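Local atomic coordinates of polysaccharide Lyase Family 6 (PDB entry 6QPS), a protein that probably cleaves alginate in its mannuronic acid-rich regions, as a calcium-binding polysaccharide lyase of family 6 from a human gut bacterium. Residues A[179-185]-A[213-219]; A[242-248]-A[263-269]; A[152-157]-A[171-177]. One frame throughout, in Å; residues are numbered along the deposited sequence.

Interaction 1 (A[179-185]-A[213-219]). With CA (calcium ion), chain C.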
# COMPACT_ATOMS: atom_id res chain seq x y z
N LEU A 179 -2.45 0.20 11.27
CA LEU A 179 -1.77 0.39 10.01
C LEU A 179 -0.25 0.51 10.16
O LEU A 179 0.24 1.10 11.12
CB LEU A 179 -2.29 1.68 9.37
CG LEU A 179 -3.42 1.53 8.34
CD1 LEU A 179 -2.85 0.89 7.05
CD2 LEU A 179 -4.63 0.81 8.88
N VAL A 180 0.48 -0.01 9.17
CA VAL A 180 1.87 0.39 9.00
C VAL A 180 1.93 1.86 8.54
O VAL A 180 2.64 2.68 9.13
CB VAL A 180 2.63 -0.56 8.05
CG1 VAL A 180 4.01 -0.01 7.70
CG2 VAL A 180 2.75 -1.95 8.66
N LEU A 181 1.16 2.20 7.52
CA LEU A 181 1.20 3.52 6.90
C LEU A 181 -0.21 3.97 6.53
O LEU A 181 -0.82 3.43 5.60
CB LEU A 181 2.13 3.50 5.69
CG LEU A 181 2.31 4.76 4.86
CD1 LEU A 181 2.73 5.90 5.70
CD2 LEU A 181 3.36 4.52 3.76
N GLN A 182 -0.70 4.97 7.25
CA GLN A 182 -1.99 5.59 6.96
C GLN A 182 -1.79 6.95 6.30
O GLN A 182 -1.03 7.79 6.80
CB GLN A 182 -2.76 5.81 8.26
CG GLN A 182 -4.05 6.63 8.12
CD GLN A 182 -5.17 5.83 7.48
OE1 GLN A 182 -5.49 4.73 7.92
NE2 GLN A 182 -5.80 6.40 6.45
N VAL A 183 -2.50 7.18 5.20
CA VAL A 183 -2.61 8.50 4.59
C VAL A 183 -3.91 9.12 5.13
O VAL A 183 -5.01 8.70 4.77
CB VAL A 183 -2.59 8.42 3.05
CG1 VAL A 183 -2.65 9.84 2.48
CG2 VAL A 183 -1.34 7.69 2.57
N TRP A 184 -3.76 10.13 5.99
CA TRP A 184 -4.90 10.79 6.61
C TRP A 184 -5.37 11.94 5.74
O TRP A 184 -4.57 12.80 5.37
CB TRP A 184 -4.49 11.39 7.94
CG TRP A 184 -4.16 10.40 9.03
CD1 TRP A 184 -2.93 9.89 9.32
CD2 TRP A 184 -5.07 9.86 10.00
NE1 TRP A 184 -3.01 9.04 10.41
CE2 TRP A 184 -4.31 9.02 10.85
CE3 TRP A 184 -6.44 9.99 10.24
CZ2 TRP A 184 -4.88 8.31 11.90
CZ3 TRP A 184 -6.99 9.30 11.30
CH2 TRP A 184 -6.22 8.45 12.10
N LEU A 185 -6.67 11.97 5.45
CA LEU A 185 -7.28 13.04 4.68
C LEU A 185 -8.35 13.73 5.52
O LEU A 185 -9.03 13.11 6.35
CB LEU A 185 -7.95 12.50 3.43
CG LEU A 185 -7.16 11.51 2.60
CD1 LEU A 185 -8.04 10.96 1.46
CD2 LEU A 185 -5.89 12.09 2.02
N GLU A 213 -4.05 -3.86 7.81
CA GLU A 213 -3.59 -3.43 6.50
C GLU A 213 -2.15 -2.91 6.59
O GLU A 213 -1.68 -2.44 7.63
CB GLU A 213 -4.49 -2.30 5.99
CG GLU A 213 -5.97 -2.66 5.84
CD GLU A 213 -6.86 -2.41 7.08
OE1 GLU A 213 -6.31 -2.18 8.20
OE2 GLU A 213 -8.12 -2.46 6.93
N ILE A 214 -1.44 -2.94 5.46
CA ILE A 214 -0.13 -2.30 5.37
C ILE A 214 -0.28 -0.81 5.04
O ILE A 214 0.26 0.04 5.75
CB ILE A 214 0.77 -3.01 4.34
CG1 ILE A 214 0.92 -4.51 4.63
CG2 ILE A 214 2.16 -2.37 4.29
CD1 ILE A 214 1.44 -4.86 6.00
N ILE A 215 -0.99 -0.48 3.95
CA ILE A 215 -1.26 0.91 3.58
C ILE A 215 -2.76 1.11 3.46
O ILE A 215 -3.46 0.30 2.84
CB ILE A 215 -0.58 1.28 2.25
CG1 ILE A 215 0.93 1.09 2.27
CG2 ILE A 215 -0.92 2.73 1.83
CD1 ILE A 215 1.62 1.36 0.95
N ARG A 216 -3.25 2.24 3.98
CA ARG A 216 -4.63 2.68 3.79
C ARG A 216 -4.59 4.13 3.31
O ARG A 216 -3.95 4.97 3.95
CB ARG A 216 -5.48 2.56 5.06
CG ARG A 216 -6.97 2.85 4.80
CD ARG A 216 -7.68 3.10 6.12
NE ARG A 216 -7.93 1.91 6.93
CZ ARG A 216 -7.86 1.85 8.25
NH1 ARG A 216 -7.44 2.89 8.96
NH2 ARG A 216 -8.18 0.74 8.88
N ILE A 217 -5.20 4.40 2.17
CA ILE A 217 -5.17 5.74 1.58
C ILE A 217 -6.55 6.37 1.78
O ILE A 217 -7.47 6.15 0.99
CB ILE A 217 -4.77 5.74 0.10
CG1 ILE A 217 -3.54 4.85 -0.15
CG2 ILE A 217 -4.50 7.21 -0.36
CD1 ILE A 217 -3.12 4.80 -1.63
N GLY A 218 -6.69 7.20 2.82
CA GLY A 218 -7.97 7.75 3.19
C GLY A 218 -8.76 6.85 4.12
O GLY A 218 -8.24 5.88 4.67
N HIS A 219 -10.04 7.20 4.27
CA HIS A 219 -11.03 6.46 5.05
C HIS A 219 -12.37 6.51 4.33
O HIS A 219 -12.59 7.36 3.45
CB HIS A 219 -11.26 7.07 6.44
CG HIS A 219 -10.11 6.97 7.39
ND1 HIS A 219 -9.05 7.85 7.39
CD2 HIS A 219 -9.91 6.15 8.46
CE1 HIS A 219 -8.22 7.55 8.38
NE2 HIS A 219 -8.72 6.52 9.04
CA CA C . -9.26 -4.37 6.15
O HOH W 1 -8.89 10.16 5.94
O HOH W 2 -11.26 -2.98 6.26
O HOH W 3 -10.69 -6.11 5.15
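Arg216 and Gln182 cross obliquely on one side of two paired strands, Arg216 NH1 donating to Gln182 OE1 at 2.9 Å. The bond is bent, with amide and guanidinium planes 37° apart. Methyl CD2 of Leu179 sits over the centre of the guanidinium, 3.5 Å from Arg216 CZ, while Gln182 OE1 comes at the edge, tilted out of the guanidinium plane. The amide nitrogen is gripped too: Gln182 NE2 donates to Gly218 O at 3.1 Å and to Val183 O at 3.0 Å, both oxygens lying in the amide plane, though NE2 stands above the plane of each carbonyl. A bend in the Gln182 chain (chi2 75°) turns NE2 back to them, and the three bonds fix the amide's rotation. The two strands belong to neighbouring coils of the right-handed parallel beta-helix characteristic of this lyase family, paired Leu181 with Ile215, Gln182 with Arg216 and Val183 with Ile217. Val183 N reaches Arg216 O in an almost straight bond of 2.9 Å; Gly218 N returns to Val183 O, which thus has two donors. On the other side Val183 CB packs on Ile217 CG2. Farther out, Arg216 NH1 also bonds to Tyr155 OH. Arg216 NH2 and Glu213 OE1, 3.5 Å apart, form a salt bridge by charge alone, the oxygen lying well off the guanidinium plane. Glu213 OE2 binds calcium at 2.4 Å, with Asn210, Glu242, Glu244 and two waters.

Interaction 2 (A[242-248]-A[263-269]). With CA (calcium ion), chain C.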
# COMPACT_ATOMS: atom_id res chain seq x y z
N GLU A 242 -4.17 -9.51 6.83
CA GLU A 242 -5.59 -9.56 6.50
C GLU A 242 -5.73 -9.47 4.98
O GLU A 242 -4.75 -9.35 4.25
CB GLU A 242 -6.35 -8.41 7.16
CG GLU A 242 -5.83 -7.03 6.73
CD GLU A 242 -6.97 -6.04 6.61
OE1 GLU A 242 -7.58 -5.95 5.52
OE2 GLU A 242 -7.25 -5.35 7.62
N ASN A 243 -6.99 -9.42 4.51
CA ASN A 243 -7.25 -9.55 3.09
C ASN A 243 -6.90 -8.31 2.28
O ASN A 243 -6.79 -8.42 1.05
CB ASN A 243 -8.69 -10.02 2.81
CG ASN A 243 -9.74 -9.06 3.27
OD1 ASN A 243 -9.45 -8.01 3.84
ND2 ASN A 243 -10.99 -9.41 3.02
N GLU A 244 -6.65 -7.16 2.91
CA GLU A 244 -6.19 -5.97 2.19
C GLU A 244 -4.72 -5.71 2.54
O GLU A 244 -4.41 -5.32 3.68
CB GLU A 244 -6.99 -4.72 2.55
CG GLU A 244 -8.48 -4.79 2.31
CD GLU A 244 -9.18 -3.57 2.84
OE1 GLU A 244 -9.14 -3.36 4.09
OE2 GLU A 244 -9.76 -2.80 2.02
N ILE A 245 -3.83 -5.84 1.55
CA ILE A 245 -2.46 -5.33 1.69
C ILE A 245 -2.48 -3.81 1.61
O ILE A 245 -1.99 -3.11 2.51
CB ILE A 245 -1.54 -5.93 0.61
CG1 ILE A 245 -1.54 -7.46 0.61
CG2 ILE A 245 -0.14 -5.36 0.76
CD1 ILE A 245 -0.90 -8.01 -0.67
N ILE A 246 -3.07 -3.30 0.53
CA ILE A 246 -3.32 -1.87 0.34
C ILE A 246 -4.82 -1.70 0.23
O ILE A 246 -5.46 -2.35 -0.62
CB ILE A 246 -2.64 -1.33 -0.92
CG1 ILE A 246 -1.13 -1.62 -0.93
CG2 ILE A 246 -2.94 0.16 -1.06
CD1 ILE A 246 -0.44 -1.09 -2.19
N SER A 247 -5.37 -0.86 1.10
CA SER A 247 -6.79 -0.49 1.07
C SER A 247 -6.91 0.95 0.57
O SER A 247 -6.61 1.91 1.29
CB SER A 247 -7.34 -0.66 2.47
OG SER A 247 -8.72 -0.40 2.57
N VAL A 248 -7.26 1.10 -0.71
CA VAL A 248 -7.43 2.41 -1.33
C VAL A 248 -8.83 2.91 -1.00
O VAL A 248 -9.82 2.24 -1.34
CB VAL A 248 -7.20 2.35 -2.85
CG1 VAL A 248 -7.30 3.77 -3.43
CG2 VAL A 248 -5.84 1.71 -3.22
N SER A 263 2.14 -12.69 -0.32
CA SER A 263 1.40 -11.82 0.59
C SER A 263 -0.08 -12.21 0.58
O SER A 263 -0.73 -12.11 -0.47
CB SER A 263 1.58 -10.35 0.20
OG SER A 263 2.91 -9.90 0.48
N ALA A 264 -0.61 -12.61 1.74
CA ALA A 264 -1.97 -13.14 1.85
C ALA A 264 -3.03 -12.04 1.91
O ALA A 264 -3.82 -11.93 2.85
CB ALA A 264 -2.08 -14.05 3.07
N GLY A 265 -3.09 -11.25 0.85
CA GLY A 265 -4.10 -10.23 0.66
C GLY A 265 -3.99 -9.69 -0.74
O GLY A 265 -3.28 -10.24 -1.58
N GLY A 266 -4.73 -8.60 -1.01
CA GLY A 266 -4.79 -8.02 -2.34
C GLY A 266 -4.60 -6.52 -2.35
O GLY A 266 -4.46 -5.86 -1.30
N LEU A 267 -4.55 -5.99 -3.57
CA LEU A 267 -4.62 -4.56 -3.84
C LEU A 267 -6.10 -4.21 -4.05
O LEU A 267 -6.70 -4.63 -5.05
CB LEU A 267 -3.77 -4.22 -5.06
CG LEU A 267 -3.54 -2.74 -5.36
CD1 LEU A 267 -2.48 -2.57 -6.48
CD2 LEU A 267 -4.83 -1.95 -5.71
N VAL A 268 -6.69 -3.49 -3.11
CA VAL A 268 -8.14 -3.32 -3.08
C VAL A 268 -8.55 -1.88 -3.31
O VAL A 268 -8.19 -0.99 -2.53
CB VAL A 268 -8.73 -3.84 -1.77
CG1 VAL A 268 -10.26 -3.74 -1.75
CG2 VAL A 268 -8.27 -5.30 -1.52
N CYS A 269 -9.34 -1.64 -4.37
CA CYS A 269 -9.97 -0.35 -4.65
C CYS A 269 -11.27 -0.36 -3.84
O CYS A 269 -12.35 -0.66 -4.36
CB CYS A 269 -10.24 -0.20 -6.14
SG CYS A 269 -8.74 0.10 -7.12
CA CA C . -9.26 -4.37 6.15
O HOH W 2 -11.26 -2.98 6.26
O HOH W 3 -10.69 -6.11 5.15
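Ile245 pushes its CD1 methyl against the backbone of Gly265, 3.4 Å from Gly265 O, and onto Ser263 CB, forming the tight end of the contact. Space there is short: a CB on Gly265 would clash with Glu242 O and Asn243 O, which is consistent with glycine letting the inverse gamma turn at Ala264 come so close to segment 242-248. Just beyond, the parallel pairing slips by one residue in a beta bulge. Gly266 O takes Ile245 N at 2.9 Å and, weakly, Ile246 N at 3.4 Å, while Gly266 N donates to Asn243 O. Past the bulge the strands of this beta-helix resume regular pairing, with Val268 bonded through its N to Ile246 O and through its O to Val248 N. Phe236 and Phe260 pack against Ile245 and Ile246.

The side holding the calcium is looser and wetter. Its link to 263-269 is slight: Glu244 CG rests on Val268 CG2 at 3.9 Å, the two side chains crossing at about a right angle. From there the Glu244 chain runs extended, bringing OE1 to the calcium at 2.3 Å, while OE2 accepts from Ser247 OG at 2.7 Å, met from above the carboxylate plane. Glu242 grips the ion with both oxygens, OE1 at 2.4 Å and OE2 at 2.7 Å; OE1 also accepts from Glu244 N on its anti lone pair, and OE2 from the amides of Gly211 and Ala212. Asn210, Glu213 and two waters bring the count to seven ligand atoms. One dication is thus shared by three carboxylates, an amide oxygen and two waters, and probably offsets charges that would otherwise repel.

Interaction 3 (A[152-157]-A[171-177])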
# COMPACT_ATOMS: atom_id res chain seq x y z
N GLY A 152 -5.90 -3.72 21.24
CA GLY A 152 -5.05 -2.55 21.14
C GLY A 152 -4.76 -2.20 19.69
O GLY A 152 -4.69 -3.06 18.82
N ASP A 153 -4.59 -0.91 19.44
CA ASP A 153 -4.44 -0.38 18.09
C ASP A 153 -3.37 0.69 18.11
O ASP A 153 -3.42 1.62 18.93
CB ASP A 153 -5.77 0.25 17.67
CG ASP A 153 -6.09 0.04 16.21
OD1 ASP A 153 -5.31 -0.64 15.51
OD2 ASP A 153 -7.14 0.55 15.78
N GLU A 154 -2.42 0.59 17.20
CA GLU A 154 -1.43 1.66 17.04
C GLU A 154 -0.97 1.70 15.59
O GLU A 154 -0.84 0.66 14.94
CB GLU A 154 -0.23 1.54 18.00
CG GLU A 154 0.59 0.27 17.85
CD GLU A 154 1.60 0.04 18.98
OE1 GLU A 154 1.73 0.90 19.89
OE2 GLU A 154 2.28 -1.01 18.94
N TYR A 155 -0.78 2.91 15.06
CA TYR A 155 -0.38 3.10 13.67
C TYR A 155 1.07 3.56 13.65
O TYR A 155 1.45 4.47 14.39
CB TYR A 155 -1.25 4.17 12.99
CG TYR A 155 -2.69 3.82 12.68
CD1 TYR A 155 -3.34 2.73 13.25
CD2 TYR A 155 -3.42 4.62 11.80
CE1 TYR A 155 -4.66 2.44 12.94
CE2 TYR A 155 -4.71 4.35 11.50
CZ TYR A 155 -5.37 3.28 12.07
OH TYR A 155 -6.69 3.02 11.78
N TRP A 156 1.89 3.01 12.75
CA TRP A 156 3.32 3.34 12.76
C TRP A 156 3.59 4.73 12.19
O TRP A 156 4.22 5.57 12.85
CB TRP A 156 4.14 2.25 12.06
CG TRP A 156 4.40 1.05 12.97
CD1 TRP A 156 4.00 0.90 14.28
CD2 TRP A 156 5.11 -0.14 12.63
NE1 TRP A 156 4.40 -0.32 14.75
CE2 TRP A 156 5.11 -0.96 13.77
CE3 TRP A 156 5.75 -0.60 11.47
CZ2 TRP A 156 5.73 -2.21 13.79
CZ3 TRP A 156 6.39 -1.83 11.51
CH2 TRP A 156 6.37 -2.62 12.64
N VAL A 157 3.14 5.00 10.96
CA VAL A 157 3.38 6.26 10.26
C VAL A 157 2.06 6.83 9.75
O VAL A 157 1.30 6.14 9.07
CB VAL A 157 4.37 6.07 9.09
CG1 VAL A 157 4.64 7.40 8.40
CG2 VAL A 157 5.65 5.43 9.56
N PHE A 171 9.92 -1.72 6.67
CA PHE A 171 8.93 -1.78 7.73
C PHE A 171 8.50 -3.23 7.89
O PHE A 171 7.94 -3.80 6.94
CB PHE A 171 7.68 -0.96 7.39
CG PHE A 171 7.94 0.48 7.00
CD1 PHE A 171 7.92 0.87 5.67
CD2 PHE A 171 8.15 1.45 7.95
CE1 PHE A 171 8.11 2.20 5.32
CE2 PHE A 171 8.36 2.79 7.59
CZ PHE A 171 8.31 3.15 6.27
N ALA A 172 8.72 -3.83 9.06
CA ALA A 172 8.40 -5.24 9.21
C ALA A 172 8.05 -5.62 10.64
O ALA A 172 8.42 -4.96 11.61
CB ALA A 172 9.55 -6.14 8.72
N ASN A 173 7.35 -6.75 10.75
CA ASN A 173 7.07 -7.42 12.02
C ASN A 173 6.18 -6.61 12.96
O ASN A 173 6.39 -6.58 14.17
CB ASN A 173 8.36 -7.88 12.69
CG ASN A 173 9.16 -8.79 11.77
OD1 ASN A 173 8.65 -9.82 11.35
ND2 ASN A 173 10.35 -8.38 11.39
N LYS A 174 5.16 -5.97 12.38
CA LYS A 174 4.08 -5.40 13.17
C LYS A 174 3.18 -6.54 13.67
O LYS A 174 2.76 -7.39 12.88
CB LYS A 174 3.29 -4.37 12.37
CG LYS A 174 2.41 -3.51 13.29
CD LYS A 174 1.68 -2.40 12.52
CE LYS A 174 1.11 -1.28 13.39
NZ LYS A 174 0.44 -1.84 14.61
N ARG A 175 2.94 -6.59 14.99
CA ARG A 175 2.24 -7.68 15.65
C ARG A 175 0.98 -7.24 16.39
O ARG A 175 0.23 -8.09 16.87
CB ARG A 175 3.17 -8.43 16.61
CG ARG A 175 4.46 -8.95 15.94
CD ARG A 175 5.42 -9.65 16.93
NE ARG A 175 6.71 -9.95 16.30
CZ ARG A 175 6.94 -11.03 15.55
NH1 ARG A 175 5.98 -11.92 15.33
NH2 ARG A 175 8.14 -11.22 15.02
N VAL A 176 0.76 -5.93 16.51
CA VAL A 176 -0.45 -5.36 17.11
C VAL A 176 -1.29 -4.81 15.98
O VAL A 176 -0.78 -4.41 14.94
CB VAL A 176 -0.02 -4.27 18.11
CG1 VAL A 176 -1.22 -3.48 18.62
CG2 VAL A 176 0.78 -4.89 19.28
N GLY A 177 -2.60 -4.78 16.21
CA GLY A 177 -3.51 -4.18 15.26
C GLY A 177 -3.13 -2.76 14.88
O GLY A 177 -2.52 -2.03 15.69
O HOH W 4 -4.13 -5.71 18.52
O HOH W 5 2.45 -2.25 16.54
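Lys174 reaches across to Glu154, its NZ donating to Glu154 O at 2.8 Å. The same ammonium bonds to Val176 O at 2.9 Å, to a water, and weakly to Gly177 O, so it ties Glu154, just before strand 155-159, to the loop after strand 170-172. Both belong to the right-handed parallel beta-helix, where this loop carries the chain round toward its next coil. Beside the lysine, Glu154 N gives Gly177 O a nearly straight bond of 3.0 Å (169°). The water on Lys174 NZ also bonds to Glu154 OE2, and weakly to Trp156 NE1. The stronger partners of the Glu154 carboxylate lie outside, a salt bridge to Lys145 from OE1 and the amide of Asp142 on OE2; the main partner of the indole N-H is Cys140 O. A second water joins Gly152 O to Gly177 N, near where Val176 CG1 packs on Gly152 O.

The aliphatic part of Lys174 lies along one face of Trp156, the two side chains running past each other in opposite directions. With CG anti to the backbone nitrogen (chi1 -165°) and the chain extended as far as CE, its methylenes follow the ring: CB and CG over the CZ2 rim of the six-membered ring, CE 3.8 Å above the centroid of the five-membered ring in a CH-pi contact. A bend at chi4 then lifts NZ to the carbonyls. A serine in its place would probably leave Glu154 O and Val176 O without their shared donor and uncover much of that indole face. At the ring's edge, near its plane, Trp156 CH2 stands 3.3 Å from Ala172 O.

In the fold
Along the chain interaction 3 comes first, then interaction 1, then interaction 2, one following another along the beta-helix. Strands 155-159, 181-183, 215-218, 244-249 and 266-271 pair in that order, each parallel to the next. Interactions 1 and 2 join neighbouring coils, while interaction 3 joins the start of strand 155-159 to the loop leading from strand 170-172 to strand 181-183. The centre of interaction 1 lies about 12 Å from those of both others; interactions 2 and 3 are about 16 Å apart, centre to centre, and do not touch. Interaction 1 meets interaction 3 through Tyr155 and Val157, and interaction 2 through backbone bonds to Ser247. Segments 213-219 and 242-248 also share the calcium, which thus bridges neighbouring coils.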